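PDB 6D1P: glycosyl hydrolases family 2, sugar binding domain protein from Bacteroides uniformis str. 3978 T3 ii, which is a gut-bacterial beta-glucuronidase of glycosyl hydrolase family 2, probably hydrolysing O-glycosidic bonds that link glucuronic acid to its partners. Local coordinates for residues S221-A227 with E262-I268. Sequence-based numbering, arbitrary orientation.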
loop_
_atom_site.group_PDB
_atom_site.type_symbol
_atom_site.label_atom_id
_atom_site.label_comp_id
_atom_site.label_asym_id
_atom_site.label_seq_id
_atom_site.Cartn_x
_atom_site.Cartn_y
_atom_site.Cartn_z
ATOM N N SER A 221 -50.248 6.560 -22.694
ATOM C CA SER A 221 -50.563 5.256 -22.148
ATOM C C SER A 221 -49.550 4.924 -21.060
ATOM O O SER A 221 -48.369 5.259 -21.183
ATOM C CB SER A 221 -50.550 4.207 -23.250
ATOM O OG SER A 221 -51.427 3.155 -22.912
ATOM N N ILE A 222 -50.017 4.287 -19.989
ATOM C CA ILE A 222 -49.173 3.872 -18.876
ATOM C C ILE A 222 -49.397 2.385 -18.685
ATOM O O ILE A 222 -50.407 1.977 -18.108
ATOM C CB ILE A 222 -49.480 4.630 -17.580
ATOM C CG1 ILE A 222 -49.508 6.139 -17.817
ATOM C CG2 ILE A 222 -48.450 4.274 -16.502
ATOM C CD1 ILE A 222 -50.009 6.931 -16.621
ATOM N N SER A 223 -48.457 1.568 -19.135
ATOM C CA SER A 223 -48.474 0.155 -18.801
ATOM C C SER A 223 -47.628 -0.052 -17.549
ATOM O O SER A 223 -46.506 0.455 -17.464
ATOM C CB SER A 223 -47.958 -0.683 -19.970
ATOM O OG SER A 223 -47.707 -2.013 -19.560
ATOM N N ILE A 224 -48.174 -0.765 -16.568
ATOM C CA ILE A 224 -47.517 -0.956 -15.280
ATOM C C ILE A 224 -47.500 -2.441 -14.949
ATOM O O ILE A 224 -48.561 -3.066 -14.834
ATOM C CB ILE A 224 -48.203 -0.162 -14.161
ATOM C CG1 ILE A 224 -48.062 1.326 -14.430
ATOM C CG2 ILE A 224 -47.588 -0.486 -12.824
ATOM C CD1 ILE A 224 -48.568 2.174 -13.306
ATOM N N ASP A 225 -46.300 -2.995 -14.775
ATOM C CA ASP A 225 -46.107 -4.391 -14.404
ATOM C C ASP A 225 -45.494 -4.460 -13.016
ATOM O O ASP A 225 -44.486 -3.798 -12.746
ATOM C CB ASP A 225 -45.210 -5.110 -15.411
ATOM C CG ASP A 225 -45.718 -4.982 -16.831
ATOM O OD1 ASP A 225 -46.945 -5.120 -17.033
ATOM O OD2 ASP A 225 -44.897 -4.730 -17.743
ATOM N N ILE A 226 -46.089 -5.275 -12.151
ATOM C CA ILE A 226 -45.729 -5.337 -10.741
ATOM C C ILE A 226 -45.509 -6.787 -10.348
ATOM O O ILE A 226 -46.375 -7.635 -10.588
ATOM C CB ILE A 226 -46.817 -4.708 -9.854
ATOM C CG1 ILE A 226 -46.890 -3.204 -10.107
ATOM C CG2 ILE A 226 -46.545 -5.008 -8.381
ATOM C CD1 ILE A 226 -47.690 -2.470 -9.086
ATOM N N ALA A 227 -44.373 -7.062 -9.711
ATOM C CA ALA A 227 -44.018 -8.399 -9.263
ATOM C C ALA A 227 -43.835 -8.416 -7.751
ATOM O O ALA A 227 -43.271 -7.480 -7.177
ATOM C CB ALA A 227 -42.743 -8.876 -9.944
ATOM N N GLU A 262 -49.035 -12.767 -8.051
ATOM C CA GLU A 262 -47.568 -12.740 -8.066
ATOM C C GLU A 262 -47.032 -11.780 -9.117
ATOM O O GLU A 262 -46.133 -10.978 -8.841
ATOM C CB GLU A 262 -46.984 -14.137 -8.291
ATOM C CG GLU A 262 -45.455 -14.112 -8.156
ATOM C CD GLU A 262 -44.774 -15.421 -8.498
ATOM O OE1 GLU A 262 -44.312 -16.108 -7.559
ATOM O OE2 GLU A 262 -44.683 -15.755 -9.702
ATOM N N ILE A 263 -47.566 -11.845 -10.328
ATOM C CA ILE A 263 -47.289 -10.833 -11.333
ATOM C C ILE A 263 -48.621 -10.271 -11.803
ATOM O O ILE A 263 -49.600 -11.007 -11.977
ATOM C CB ILE A 263 -46.444 -11.383 -12.504
ATOM C CG1 ILE A 263 -46.004 -10.245 -13.439
ATOM C CG2 ILE A 263 -47.186 -12.476 -13.250
ATOM C CD1 ILE A 263 -44.876 -9.364 -12.894
ATOM N N SER A 264 -48.664 -8.950 -11.957
ATOM C CA SER A 264 -49.861 -8.223 -12.336
ATOM C C SER A 264 -49.510 -7.248 -13.448
ATOM O O SER A 264 -48.337 -6.941 -13.684
ATOM C CB SER A 264 -50.445 -7.461 -11.144
ATOM O OG SER A 264 -50.307 -8.199 -9.942
ATOM N N SER A 265 -50.538 -6.754 -14.130
ATOM C CA SER A 265 -50.330 -5.788 -15.196
ATOM C C SER A 265 -51.557 -4.901 -15.284
ATOM O O SER A 265 -52.685 -5.364 -15.088
ATOM C CB SER A 265 -50.061 -6.476 -16.534
ATOM O OG SER A 265 -48.958 -7.357 -16.426
ATOM N N TYR A 266 -51.323 -3.622 -15.557
ATOM C CA TYR A 266 -52.372 -2.619 -15.568
ATOM C C TYR A 266 -52.008 -1.596 -16.624
ATOM O O TYR A 266 -50.831 -1.260 -16.776
ATOM C CB TYR A 266 -52.525 -1.950 -14.198
ATOM C CG TYR A 266 -52.599 -2.958 -13.072
ATOM C CD1 TYR A 266 -51.444 -3.393 -12.426
ATOM C CD2 TYR A 266 -53.817 -3.503 -12.680
ATOM C CE1 TYR A 266 -51.502 -4.320 -11.415
ATOM C CE2 TYR A 266 -53.884 -4.434 -11.667
ATOM C CZ TYR A 266 -52.723 -4.843 -11.036
ATOM O OH TYR A 266 -52.784 -5.772 -10.019
ATOM N N GLN A 267 -53.006 -1.118 -17.367
ATOM C CA GLN A 267 -52.758 -0.125 -18.402
ATOM C C GLN A 267 -53.771 1.002 -18.296
ATOM O O GLN A 267 -54.979 0.774 -18.405
ATOM C CB GLN A 267 -52.776 -0.754 -19.791
ATOM C CG GLN A 267 -52.065 0.117 -20.799
ATOM C CD GLN A 267 -52.219 -0.410 -22.191
ATOM O OE1 GLN A 267 -52.825 0.235 -23.048
ATOM N NE2 GLN A 267 -51.682 -1.599 -22.433
ATOM N N ILE A 268 -53.265 2.211 -18.105
ATOM C CA ILE A 268 -54.065 3.388 -17.810
ATOM C C ILE A 268 -53.997 4.327 -19.005
ATOM O O ILE A 268 -52.988 4.392 -19.719
ATOM C CB ILE A 268 -53.568 4.058 -16.508
ATOM C CG1 ILE A 268 -53.904 3.174 -15.299
ATOM C CG2 ILE A 268 -54.148 5.448 -16.340
ATOM C CD1 ILE A 268 -52.701 2.589 -14.583
#
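With CG opposite its own carbonyl carbon (chi1 -54°), D225 swings its carboxylate across to S265; OD1 and OG come within 3.1 Å. This is a possible hydrogen bond only, since the serine proton has another acceptor within reach. Further along the same face, I263 turns CG1 anti to its backbone N (chi1 -172°), and the turn about chi2 (75°) brings the CD1 methyl back toward 221-227, where it lies 3.2 Å from I226 O and 3.7 Å from A227 CB.

Beneath these side chains runs a regular antiparallel ladder. I222, I224 and I226 form hydrogen-bonded pairs with I268, Y266 and S264, each closed by two N-H...O=C bonds. The shortest runs 2.7 Å from I224 N to Y266 O, nearly along the C=O axis, whereas I226 N reaches S264 O from above the carbonyl plane over 3.2 Å. CA-H...O contacts fill the intervening positions, among them Q267 CA to I222 O at 3.2 Å.

The face carrying I222, I224, I226, S264 and I268 is largely buried, with Y266 partly open. I224 and I268 meet through their CD1 methyls at 4.3 Å, and this face packs on the strands 240-246 and 252-259 of a second sheet, as in the immunoglobulin-like beta-sandwich of family 2 enzymes. Strand 203-213 flanks 219-229 on the side away from 263-271.

The chemistry thus divides by face: apolar branches join two sheets of the sandwich, and the tyrosine hydroxyl is satisfied by S258, on a strand of the second sheet, while the more open face carries mostly polar groups, joined across the strands by the unsettled D225-S265 bond and the I263-A227 methyl contact; the regular links are the paired backbone bonds.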